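Long-range contacts in putative exported protein (Bordetella parapertussis, PDB 3OCJ), which is of unknown function but has the fold of an S-adenosylmethionine-dependent methyltransferase and binds a palmitic acid molecule: residues A26-L31 with Q44-L48; E53-G57 with W70-L74; L60-L66 with L260-W265; F227-P231 with W265-H271. One frame throughout, in Å; residues are numbered along the deposited sequence.

Contact 1. Residues A26-L31 with Q44-L48; sequences ARQRIL and QIELL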
# COMPACT_ATOMS: atom_id res chain seq x y z
N ALA A 26 17.78 15.27 5.57
CA ALA A 26 16.50 15.81 5.99
C ALA A 26 16.71 17.03 6.88
O ALA A 26 15.98 18.03 6.77
CB ALA A 26 15.68 14.76 6.71
N ARG A 27 17.71 16.96 7.75
CA ARG A 27 18.01 18.08 8.63
C ARG A 27 18.42 19.30 7.82
O ARG A 27 18.00 20.42 8.11
CB ARG A 27 19.10 17.72 9.65
CG ARG A 27 19.40 18.86 10.62
CD ARG A 27 20.48 18.48 11.63
NE ARG A 27 20.81 19.60 12.51
CZ ARG A 27 20.25 19.81 13.70
NH1 ARG A 27 19.34 18.97 14.17
NH2 ARG A 27 20.62 20.86 14.43
N GLN A 28 19.23 19.09 6.78
CA GLN A 28 19.66 20.19 5.94
C GLN A 28 18.48 20.82 5.20
O GLN A 28 18.42 22.04 5.05
CB GLN A 28 20.75 19.76 4.95
CG GLN A 28 22.15 19.82 5.53
CD GLN A 28 22.53 21.21 6.00
OE1 GLN A 28 22.01 22.21 5.49
NE2 GLN A 28 23.44 21.29 6.96
N ARG A 29 17.53 20.00 4.76
CA ARG A 29 16.35 20.53 4.09
C ARG A 29 15.52 21.40 5.02
O ARG A 29 14.90 22.37 4.58
CB ARG A 29 15.50 19.39 3.51
CG ARG A 29 16.15 18.69 2.34
CD ARG A 29 15.16 17.80 1.58
NE ARG A 29 14.69 16.66 2.36
CZ ARG A 29 15.30 15.48 2.43
NH1 ARG A 29 16.43 15.26 1.77
NH2 ARG A 29 14.76 14.51 3.17
N ILE A 30 15.52 21.06 6.31
CA ILE A 30 14.81 21.86 7.31
C ILE A 30 15.53 23.19 7.52
O ILE A 30 14.92 24.25 7.46
CB ILE A 30 14.72 21.13 8.66
CG1 ILE A 30 13.86 19.88 8.55
CG2 ILE A 30 14.14 22.05 9.72
CD1 ILE A 30 13.97 18.98 9.78
N LEU A 31 16.83 23.11 7.77
CA LEU A 31 17.62 24.31 8.07
C LEU A 31 17.67 25.29 6.90
O LEU A 31 17.67 26.50 7.11
CB LEU A 31 19.04 23.92 8.49
CG LEU A 31 19.17 23.09 9.76
CD1 LEU A 31 20.62 22.78 10.04
CD2 LEU A 31 18.54 23.80 10.95
N GLN A 44 10.19 21.18 13.44
CA GLN A 44 10.49 20.25 12.36
C GLN A 44 11.61 19.31 12.75
O GLN A 44 11.58 18.12 12.41
CB GLN A 44 10.87 21.01 11.09
CG GLN A 44 9.72 21.81 10.47
CD GLN A 44 10.20 22.65 9.30
OE1 GLN A 44 10.91 22.15 8.42
NE2 GLN A 44 9.83 23.93 9.30
N ILE A 45 12.60 19.84 13.46
CA ILE A 45 13.71 19.02 13.92
C ILE A 45 13.22 17.99 14.93
O ILE A 45 13.66 16.84 14.93
CB ILE A 45 14.83 19.91 14.52
CG1 ILE A 45 15.53 20.68 13.40
CG2 ILE A 45 15.82 19.06 15.31
CD1 ILE A 45 16.59 21.65 13.88
N GLU A 46 12.27 18.40 15.78
CA GLU A 46 11.64 17.46 16.70
C GLU A 46 10.89 16.35 15.96
O GLU A 46 10.92 15.19 16.36
CB GLU A 46 10.70 18.18 17.66
CG GLU A 46 11.38 19.17 18.60
CD GLU A 46 10.40 19.84 19.54
OE1 GLU A 46 9.17 19.68 19.35
OE2 GLU A 46 10.86 20.54 20.48
N LEU A 47 10.20 16.72 14.89
CA LEU A 47 9.49 15.74 14.08
C LEU A 47 10.48 14.75 13.46
O LEU A 47 10.25 13.54 13.46
CB LEU A 47 8.65 16.42 13.00
CG LEU A 47 7.53 17.35 13.46
CD1 LEU A 47 6.76 17.87 12.27
CD2 LEU A 47 6.60 16.64 14.44
N LEU A 48 11.57 15.27 12.92
CA LEU A 48 12.61 14.42 12.33
C LEU A 48 13.17 13.45 13.38
O LEU A 48 13.38 12.27 13.09
CB LEU A 48 13.72 15.27 11.71
CG LEU A 48 14.92 14.53 11.12
CD1 LEU A 48 14.48 13.53 10.05
CD2 LEU A 48 15.91 15.52 10.53
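Ile30 and Leu48 meet through their branch ends, CD1 of Ile30 lying 4.0 Å from CD2 of Leu48. Both methyls of the same leucine lie against Ala26 CB, CD1 at 3.8 Å from it, and CD2 also reaches the backbone of Arg27. Ile45 works on the flank: its CG1 meets Ile30 CG2, and its CD1 touches Leu31 CD2 at 4.1 Å. Arg27 makes a mixed contact. With CG anti to the backbone N (chi1 -178°) and the chain fully extended to NE, its guanidinium reaches Ile45, whose CD1 lies over one face; NH1 comes within 3.7 Å of Ile45 CG2. Ile30 and Gln44 lie alongside with their chains pointing opposite ways, Ile30 CG2 standing 3.5 Å from Gln44 OE1. No hydrogen bond links the segments. The amide of Gln44 is turned to other partners, NE2 giving its protons to the carbonyl oxygens of Phe39 and Gly34 and OE1 taking a weak bond from Arg259. Leu260 of helix 247-261 also packs on Ile30, while Arg27 and Leu31 lie at the solvent side. The segment axes run antiparallel, 168° between directions and 10.2 Å apart at closest approach: a helical hairpin, formed by helices 15-33 and 41-53 at the periphery of the chain.

Contact 2. Residues E53-G57 with W70-L74; sequences ESELG and WTHRL. With PLM (palmitic acid), chain D.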
# COMPACT_ATOMS: atom_id res chain seq x y z
N GLU A 53 13.63 7.96 15.79
CA GLU A 53 13.52 7.15 17.00
C GLU A 53 12.57 5.97 16.82
O GLU A 53 12.51 5.08 17.67
CB GLU A 53 13.06 8.00 18.19
CG GLU A 53 14.13 8.94 18.70
CD GLU A 53 15.37 8.19 19.15
OE1 GLU A 53 15.24 7.25 19.95
OE2 GLU A 53 16.48 8.55 18.69
N SER A 54 11.84 5.97 15.70
CA SER A 54 10.83 4.96 15.42
C SER A 54 11.35 3.90 14.47
O SER A 54 12.03 4.22 13.50
CB SER A 54 9.60 5.64 14.80
OG SER A 54 8.75 4.72 14.14
N GLU A 55 11.03 2.63 14.73
CA GLU A 55 11.43 1.58 13.79
C GLU A 55 10.85 1.84 12.39
O GLU A 55 11.56 1.76 11.39
CB GLU A 55 11.01 0.20 14.28
CG GLU A 55 11.72 -0.28 15.52
CD GLU A 55 11.33 -1.70 15.89
OE1 GLU A 55 10.15 -2.05 15.74
OE2 GLU A 55 12.22 -2.46 16.35
N LEU A 56 9.55 2.13 12.32
CA LEU A 56 8.92 2.43 11.04
C LEU A 56 9.50 3.71 10.43
O LEU A 56 9.76 3.78 9.23
CB LEU A 56 7.40 2.54 11.20
CG LEU A 56 6.66 2.96 9.93
CD1 LEU A 56 7.04 2.08 8.75
CD2 LEU A 56 5.16 2.93 10.17
N GLY A 57 9.69 4.71 11.28
CA GLY A 57 10.25 5.98 10.84
C GLY A 57 11.61 5.82 10.21
O GLY A 57 11.88 6.42 9.17
N TRP A 70 6.25 -3.76 7.06
CA TRP A 70 5.71 -2.49 7.53
C TRP A 70 4.32 -2.16 7.00
O TRP A 70 3.53 -1.50 7.69
CB TRP A 70 6.73 -1.36 7.33
CG TRP A 70 7.87 -1.55 8.25
CD1 TRP A 70 9.15 -1.87 7.92
CD2 TRP A 70 7.81 -1.54 9.68
NE1 TRP A 70 9.91 -2.03 9.05
CE2 TRP A 70 9.11 -1.83 10.15
CE3 TRP A 70 6.79 -1.29 10.61
CZ2 TRP A 70 9.42 -1.87 11.51
CZ3 TRP A 70 7.11 -1.34 11.96
CH2 TRP A 70 8.41 -1.63 12.40
N THR A 71 3.99 -2.62 5.80
CA THR A 71 2.61 -2.53 5.35
C THR A 71 1.69 -3.27 6.31
O THR A 71 0.66 -2.74 6.76
CB THR A 71 2.42 -3.10 3.93
OG1 THR A 71 3.23 -2.37 3.01
CG2 THR A 71 0.97 -2.97 3.50
N HIS A 72 2.05 -4.50 6.65
CA HIS A 72 1.23 -5.29 7.56
C HIS A 72 1.09 -4.59 8.91
O HIS A 72 -0.01 -4.40 9.41
CB HIS A 72 1.81 -6.68 7.77
CG HIS A 72 1.09 -7.46 8.82
ND1 HIS A 72 -0.10 -8.11 8.58
CD2 HIS A 72 1.38 -7.68 10.12
CE1 HIS A 72 -0.51 -8.70 9.68
NE2 HIS A 72 0.37 -8.46 10.64
N ARG A 73 2.23 -4.23 9.50
CA ARG A 73 2.22 -3.69 10.85
C ARG A 73 1.48 -2.35 10.89
O ARG A 73 0.75 -2.05 11.84
CB ARG A 73 3.65 -3.59 11.40
CG ARG A 73 4.33 -4.94 11.56
CD ARG A 73 5.79 -4.82 12.03
NE ARG A 73 5.88 -4.33 13.39
CZ ARG A 73 6.98 -4.41 14.14
NH1 ARG A 73 8.08 -4.96 13.64
NH2 ARG A 73 6.98 -3.93 15.38
N LEU A 74 1.66 -1.55 9.85
CA LEU A 74 0.98 -0.27 9.78
C LEU A 74 -0.52 -0.45 9.55
O LEU A 74 -1.35 0.12 10.26
CB LEU A 74 1.59 0.59 8.68
CG LEU A 74 1.08 2.03 8.57
CD1 LEU A 74 1.35 2.81 9.84
CD2 LEU A 74 1.71 2.71 7.37
C1 PLM D . 2.30 1.39 0.17
O1 PLM D . 1.27 0.71 0.39
O2 PLM D . 3.35 0.79 -0.14
C2 PLM D . 2.31 2.90 0.27
C3 PLM D . 1.04 3.48 0.91
C4 PLM D . 1.29 4.95 1.21
C5 PLM D . 0.05 5.72 1.63
C6 PLM D . -0.50 5.24 2.98
C7 PLM D . 0.60 4.94 3.99
C8 PLM D . 1.37 6.18 4.44
C9 PLM D . 2.39 5.73 5.48
CA PLM D . 2.92 6.88 6.33
CB PLM D . 3.43 6.33 7.66
CC PLM D . 4.36 7.30 8.36
CD PLM D . 4.88 6.69 9.66
CE PLM D . 5.94 7.61 10.26
CF PLM D . 6.82 6.87 11.26
CG PLM D . 6.03 6.31 12.43
O HOH W 1 10.73 -5.12 14.92
O HOH W 2 9.51 -4.30 17.04
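Leu56 lies against the indole of Trp70, its CB 4.2 Å from the centroid of the six-membered ring and 23° off the normal, a CH-pi contact. CG of Leu56 stands anti to the backbone N (chi1 175°), which parts the methyls: CD1 lies 3.7 Å from Trp70 CB and against the indole, CD2 between Leu74 CD1 and palmitic acid CD. The opposite face of the ring carries CD of Arg73, offset toward the rim. That arginine bends at chi3 (68°), so that Trp70 CH2 sits 3.5 Å above the centre of the guanidinium plane. Glu55, extended beyond CG, crosses the indole roughly perpendicularly; its OE1 is at the ring edge and makes a long salt bridge of 3.7 Å to Arg73 NH2. Two waters bridge this gap, each donating to Glu55 OE1 and accepting from Arg73; the stronger acidic partner of Arg73 is Glu69, at NH1. On the inner side Ser54 caps helix 55-63, OG accepting from Gly57 N at 3.0 Å and also bonding Glu88, and Leu74 CD2 touches palmitic acid C9 at 3.6 Å. The chemistry divides into a hydrated ionic rim and a largely apolar inner side, consistent with the acyl chain bound there.

Contact 3. Residues L60-L66 with L260-W265; sequences LLLYRGL and LIQPRW. With PLM (palmitic acid), chain D.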
# COMPACT_ATOMS: atom_id res chain seq x y z
N LEU A 60 11.31 4.18 6.79
CA LEU A 60 10.86 5.14 5.79
C LEU A 60 11.94 6.15 5.42
O LEU A 60 12.08 6.48 4.25
CB LEU A 60 9.61 5.87 6.28
CG LEU A 60 8.38 4.96 6.31
CD1 LEU A 60 7.25 5.59 7.11
CD2 LEU A 60 7.94 4.62 4.89
N LEU A 61 12.72 6.61 6.39
CA LEU A 61 13.80 7.54 6.07
C LEU A 61 14.80 6.89 5.13
O LEU A 61 15.29 7.52 4.20
CB LEU A 61 14.53 7.99 7.35
CG LEU A 61 13.77 9.04 8.16
CD1 LEU A 61 14.31 9.09 9.58
CD2 LEU A 61 13.88 10.41 7.49
N LEU A 62 15.08 5.61 5.39
CA LEU A 62 16.08 4.86 4.60
C LEU A 62 15.57 4.50 3.22
O LEU A 62 16.26 4.69 2.22
CB LEU A 62 16.46 3.57 5.32
CG LEU A 62 17.50 3.67 6.42
CD1 LEU A 62 17.53 2.38 7.22
CD2 LEU A 62 18.87 3.95 5.81
N TYR A 63 14.36 3.94 3.17
CA TYR A 63 13.89 3.27 1.95
C TYR A 63 12.75 3.98 1.24
O TYR A 63 12.41 3.64 0.10
CB TYR A 63 13.53 1.81 2.25
CG TYR A 63 14.65 1.10 2.99
CD1 TYR A 63 15.91 0.95 2.40
CD2 TYR A 63 14.47 0.61 4.28
CE1 TYR A 63 16.95 0.34 3.09
CE2 TYR A 63 15.51 -0.02 4.97
CZ TYR A 63 16.73 -0.15 4.37
OH TYR A 63 17.76 -0.77 5.06
N ARG A 64 12.10 4.93 1.93
CA ARG A 64 11.14 5.83 1.30
C ARG A 64 9.95 5.11 0.67
O ARG A 64 9.35 5.57 -0.30
CB ARG A 64 11.85 6.77 0.31
CG ARG A 64 12.94 7.58 1.00
CD ARG A 64 13.56 8.64 0.09
NE ARG A 64 14.16 8.06 -1.10
CZ ARG A 64 13.69 8.24 -2.33
NH1 ARG A 64 14.30 7.68 -3.36
NH2 ARG A 64 12.62 9.00 -2.53
N GLY A 65 9.59 3.98 1.27
CA GLY A 65 8.40 3.24 0.89
C GLY A 65 8.15 2.15 1.92
O GLY A 65 8.90 2.01 2.89
N LEU A 66 7.09 1.38 1.71
CA LEU A 66 6.74 0.31 2.62
C LEU A 66 7.10 -1.04 2.03
O LEU A 66 6.95 -1.26 0.83
CB LEU A 66 5.24 0.33 2.93
CG LEU A 66 4.72 1.56 3.66
CD1 LEU A 66 3.20 1.48 3.81
CD2 LEU A 66 5.39 1.74 5.01
N LEU A 260 10.65 15.54 4.97
CA LEU A 260 11.46 14.61 5.76
C LEU A 260 11.71 13.26 5.07
O LEU A 260 12.86 12.92 4.77
CB LEU A 260 10.87 14.42 7.16
CG LEU A 260 10.60 15.72 7.92
CD1 LEU A 260 10.13 15.43 9.34
CD2 LEU A 260 11.84 16.62 7.94
N ILE A 261 10.65 12.52 4.80
CA ILE A 261 10.79 11.18 4.21
C ILE A 261 11.03 11.22 2.71
O ILE A 261 11.90 10.52 2.18
CB ILE A 261 9.53 10.34 4.48
CG1 ILE A 261 9.37 10.09 5.98
CG2 ILE A 261 9.56 9.05 3.66
CD1 ILE A 261 8.00 9.53 6.36
N GLN A 262 10.23 12.02 2.01
CA GLN A 262 10.22 12.09 0.55
C GLN A 262 9.84 10.74 -0.05
O GLN A 262 10.63 10.11 -0.75
CB GLN A 262 11.55 12.61 0.01
CG GLN A 262 11.94 13.93 0.68
CD GLN A 262 12.84 14.80 -0.17
OE1 GLN A 262 13.86 14.34 -0.68
NE2 GLN A 262 12.47 16.06 -0.32
N PRO A 263 8.61 10.31 0.19
CA PRO A 263 8.22 8.94 -0.20
C PRO A 263 8.17 8.73 -1.71
O PRO A 263 7.91 9.66 -2.48
CB PRO A 263 6.80 8.78 0.36
CG PRO A 263 6.51 10.01 1.15
CD PRO A 263 7.52 11.07 0.82
N ARG A 264 8.36 7.48 -2.11
CA ARG A 264 8.37 7.08 -3.51
C ARG A 264 6.98 6.74 -4.05
O ARG A 264 6.85 6.46 -5.24
CB ARG A 264 9.20 5.80 -3.68
CG ARG A 264 10.61 5.82 -3.18
CD ARG A 264 11.11 4.38 -3.01
NE ARG A 264 12.51 4.34 -2.66
CZ ARG A 264 13.50 4.42 -3.55
NH1 ARG A 264 13.21 4.52 -4.84
NH2 ARG A 264 14.76 4.40 -3.16
N TRP A 265 5.96 6.74 -3.18
CA TRP A 265 4.60 6.34 -3.58
C TRP A 265 3.79 7.48 -4.17
O TRP A 265 2.58 7.56 -3.94
CB TRP A 265 3.86 5.72 -2.39
CG TRP A 265 3.73 6.60 -1.16
CD1 TRP A 265 3.03 7.77 -1.05
CD2 TRP A 265 4.29 6.36 0.14
NE1 TRP A 265 3.12 8.27 0.24
CE2 TRP A 265 3.88 7.41 0.99
CE3 TRP A 265 5.08 5.33 0.67
CZ2 TRP A 265 4.26 7.48 2.33
CZ3 TRP A 265 5.46 5.40 2.01
CH2 TRP A 265 5.05 6.47 2.83
C1 PLM D . 2.30 1.39 0.17
O1 PLM D . 1.27 0.71 0.39
O2 PLM D . 3.35 0.79 -0.14
C2 PLM D . 2.31 2.90 0.27
C3 PLM D . 1.04 3.48 0.91
C4 PLM D . 1.29 4.95 1.21
C5 PLM D . 0.05 5.72 1.63
C6 PLM D . -0.50 5.24 2.98
C7 PLM D . 0.60 4.94 3.99
C8 PLM D . 1.37 6.18 4.44
C9 PLM D . 2.39 5.73 5.48
CA PLM D . 2.92 6.88 6.33
CB PLM D . 3.43 6.33 7.66
CC PLM D . 4.36 7.30 8.36
CD PLM D . 4.88 6.69 9.66
CE PLM D . 5.94 7.61 10.26
CF PLM D . 6.82 6.87 11.26
CG PLM D . 6.03 6.31 12.43
O HOH W 3 14.44 10.08 3.42
O HOH W 4 15.63 5.52 -0.39
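The backbones meet where two helices end, Arg64 and Gln262 each leaving helical geometry with positive phi, and Arg64 O accepts from Arg264 N at 2.8 Å, in the carbonyl plane. These helix ends, of 55-63 and 247-261, belong to the helical part that walls the palmitic acid site beside the Rossmann-like methyltransferase sheet. Two arginines exchange grips on main-chain oxygens. Arg64, bent at chi3 (-59°), sends NH2 to Gln262 O at 2.9 Å, almost in line with the carbonyl bond. Arg264, extended from CG to NE, answers with NE to Tyr63 O, the donor tilted 34° from the carbonyl plane. Their guanidinium planes lie 38° apart, with NH1 of Arg64 above the centre of the other. Like charges this close would probably repel; a water that accepts from both Arg64 NE and Arg264 NH2 and donates to Leu62 O may ease this. Further in, Leu60 spreads its methyls between ligand and indole: CD1 touches palmitic acid CC, and CD2 lies at the edge of Trp265. The indole is sandwiched between Pro263 CB on one face and the acyl chain on the other, where palmitic acid C4 sits 3.4 Å above the ring centre.

Contact 4. Residues F227-P231 with W265-H271; sequences FLTPP and WNALRTH. With PLM (palmitic acid), chain D.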
# COMPACT_ATOMS: atom_id res chain seq x y z
N PHE A 227 -5.57 2.78 -5.64
CA PHE A 227 -4.68 3.81 -6.15
C PHE A 227 -4.77 5.03 -5.26
O PHE A 227 -5.84 5.34 -4.73
CB PHE A 227 -5.03 4.17 -7.60
CG PHE A 227 -6.48 4.56 -7.81
CD1 PHE A 227 -6.84 5.88 -7.98
CD2 PHE A 227 -7.47 3.58 -7.81
CE1 PHE A 227 -8.16 6.23 -8.18
CE2 PHE A 227 -8.80 3.93 -8.00
CZ PHE A 227 -9.14 5.25 -8.17
N LEU A 228 -3.64 5.72 -5.06
CA LEU A 228 -3.64 7.02 -4.41
C LEU A 228 -4.01 8.11 -5.40
O LEU A 228 -3.56 8.10 -6.55
CB LEU A 228 -2.27 7.32 -3.82
CG LEU A 228 -1.88 6.51 -2.58
CD1 LEU A 228 -0.37 6.65 -2.33
CD2 LEU A 228 -2.65 6.98 -1.36
N THR A 229 -4.86 9.04 -4.95
CA THR A 229 -5.37 10.12 -5.81
C THR A 229 -4.62 11.43 -5.59
O THR A 229 -4.04 11.65 -4.51
CB THR A 229 -6.83 10.38 -5.47
OG1 THR A 229 -6.89 10.63 -4.07
CG2 THR A 229 -7.69 9.15 -5.82
N PRO A 230 -4.61 12.31 -6.60
CA PRO A 230 -3.92 13.60 -6.48
C PRO A 230 -4.73 14.58 -5.65
O PRO A 230 -5.96 14.58 -5.75
CB PRO A 230 -3.84 14.08 -7.93
CG PRO A 230 -5.10 13.50 -8.55
CD PRO A 230 -5.16 12.11 -7.95
N PRO A 231 -4.06 15.42 -4.85
CA PRO A 231 -4.76 16.45 -4.08
C PRO A 231 -5.16 17.62 -4.98
O PRO A 231 -4.74 17.70 -6.15
CB PRO A 231 -3.70 16.91 -3.08
CG PRO A 231 -2.40 16.73 -3.84
CD PRO A 231 -2.60 15.44 -4.62
N TRP A 265 5.96 6.74 -3.18
CA TRP A 265 4.60 6.34 -3.58
C TRP A 265 3.79 7.48 -4.17
O TRP A 265 2.58 7.56 -3.94
CB TRP A 265 3.86 5.72 -2.39
CG TRP A 265 3.73 6.60 -1.16
CD1 TRP A 265 3.03 7.77 -1.05
CD2 TRP A 265 4.29 6.36 0.14
NE1 TRP A 265 3.12 8.27 0.24
CE2 TRP A 265 3.88 7.41 0.99
CE3 TRP A 265 5.08 5.33 0.67
CZ2 TRP A 265 4.26 7.48 2.33
CZ3 TRP A 265 5.46 5.40 2.01
CH2 TRP A 265 5.05 6.47 2.83
N ASN A 266 4.44 8.33 -4.95
CA ASN A 266 3.80 9.56 -5.41
C ASN A 266 3.33 9.56 -6.86
O ASN A 266 3.24 10.62 -7.49
CB ASN A 266 4.72 10.75 -5.15
CG ASN A 266 5.99 10.70 -5.97
OD1 ASN A 266 6.37 9.66 -6.52
ND2 ASN A 266 6.67 11.84 -6.06
N ALA A 267 3.03 8.38 -7.39
CA ALA A 267 2.39 8.29 -8.70
C ALA A 267 0.90 8.34 -8.45
O ALA A 267 0.26 7.30 -8.27
CB ALA A 267 2.79 7.01 -9.42
N LEU A 268 0.35 9.54 -8.44
CA LEU A 268 -1.04 9.78 -8.04
C LEU A 268 -1.91 9.85 -9.28
O LEU A 268 -1.52 10.46 -10.28
CB LEU A 268 -1.13 11.08 -7.23
CG LEU A 268 -0.12 11.20 -6.07
CD1 LEU A 268 -0.26 12.53 -5.33
CD2 LEU A 268 -0.27 10.02 -5.10
N ARG A 269 -3.09 9.24 -9.21
CA ARG A 269 -3.96 9.12 -10.38
C ARG A 269 -5.41 9.29 -9.97
O ARG A 269 -5.80 8.95 -8.85
CB ARG A 269 -3.78 7.75 -11.04
CG ARG A 269 -2.42 7.60 -11.73
CD ARG A 269 -2.29 6.31 -12.55
NE ARG A 269 -0.98 6.33 -13.22
CZ ARG A 269 0.15 5.87 -12.69
NH1 ARG A 269 0.14 5.22 -11.53
NH2 ARG A 269 1.28 6.03 -13.37
N THR A 270 -6.21 9.85 -10.88
CA THR A 270 -7.63 10.04 -10.61
C THR A 270 -8.42 8.75 -10.90
O THR A 270 -7.90 7.79 -11.49
CB THR A 270 -8.20 11.14 -11.49
OG1 THR A 270 -8.08 10.75 -12.86
CG2 THR A 270 -7.47 12.47 -11.27
N HIS A 271 -9.69 8.76 -10.50
CA HIS A 271 -10.61 7.68 -10.82
C HIS A 271 -10.72 7.52 -12.34
O HIS A 271 -10.67 6.42 -12.86
CB HIS A 271 -12.02 7.98 -10.27
CG HIS A 271 -12.13 7.88 -8.78
ND1 HIS A 271 -11.71 8.87 -7.92
CD2 HIS A 271 -12.67 6.91 -8.00
CE1 HIS A 271 -11.97 8.51 -6.67
NE2 HIS A 271 -12.55 7.32 -6.69
C1 PLM D . 2.30 1.39 0.17
O1 PLM D . 1.27 0.71 0.39
O2 PLM D . 3.35 0.79 -0.14
C2 PLM D . 2.31 2.90 0.27
C3 PLM D . 1.04 3.48 0.91
C4 PLM D . 1.29 4.95 1.21
C5 PLM D . 0.05 5.72 1.63
C6 PLM D . -0.50 5.24 2.98
C7 PLM D . 0.60 4.94 3.99
C8 PLM D . 1.37 6.18 4.44
C9 PLM D . 2.39 5.73 5.48
CA PLM D . 2.92 6.88 6.33
CB PLM D . 3.43 6.33 7.66
CC PLM D . 4.36 7.30 8.36
CD PLM D . 4.88 6.69 9.66
CE PLM D . 5.94 7.61 10.26
CF PLM D . 6.82 6.87 11.26
CG PLM D . 6.03 6.31 12.43
O HOH W 5 -2.13 6.10 -7.85
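Leu228 O is gripped by two donors: Arg269 N reaches it at 2.9 Å, nearly straight (167°) and in the carbonyl plane, and a water donates to it at 2.8 Å. The same water also donates to Ala267 O, tying the two loops a second time. Leu268 CA adds a CA-H...O contact to that oxygen of Leu228, and Thr229 CA returns one to Arg269 O at 3.3 Å. Arg269 O also lies at the edge of the Phe227 ring and faces Pro230 CD, so C-H groups of three residues approach it. Phe227 has CG between its backbone N and carbonyl carbon (chi1 54°), a rotamer that carries the ring over to His271. There the pair is T-shaped, the edge of Phe227 toward the face of His271, with planes at 85° and centroids 5.3 Å apart. Segment 227-231 follows strand 221-226 of the Rossmann-like methyltransferase sheet, and 265-271 leads into helix 271-280, for which Thr270 is the N-cap. His271 is itself held from its far end, NE2 bonding to Asp290, while the Arg269 guanidinium has its partners outside the contact, Asp203 and the carbonyl oxygens of Glu200 and Asn197. Leu268 packs among apolar neighbours: CD2 meets Leu228 CB at 3.6 Å, CB lies by Pro230, and CD1 crosses to Pro231 CD. Pro230 CG in turn touches Thr270 CG2. At the ligand end of the contact, Leu228 CD1 approaches Trp265 CD1 at 3.8 Å, the two side chains set at a slant to one another.

Overall arrangement
Palmitic acid ties three of the four contacts together. Contacts 2 and 3 share helix 55-63, have centres about 11 Å apart and touch through Leu66, which packs on Leu56, Thr71 and Leu74. Contacts 3 and 4 have centres about 16 Å apart and share Trp265, whose ring bears the acyl chain, so contact 4 reaches the ligand through this one residue. Contacts 2 and 4 do not touch, their nearest atoms being about 7 Å apart. Contact 1 stands farther out, with the side chain of Leu48 about 10 Å from the ligand, yet it meets contact 3 where Ile30 and Leu48 pack on Leu260.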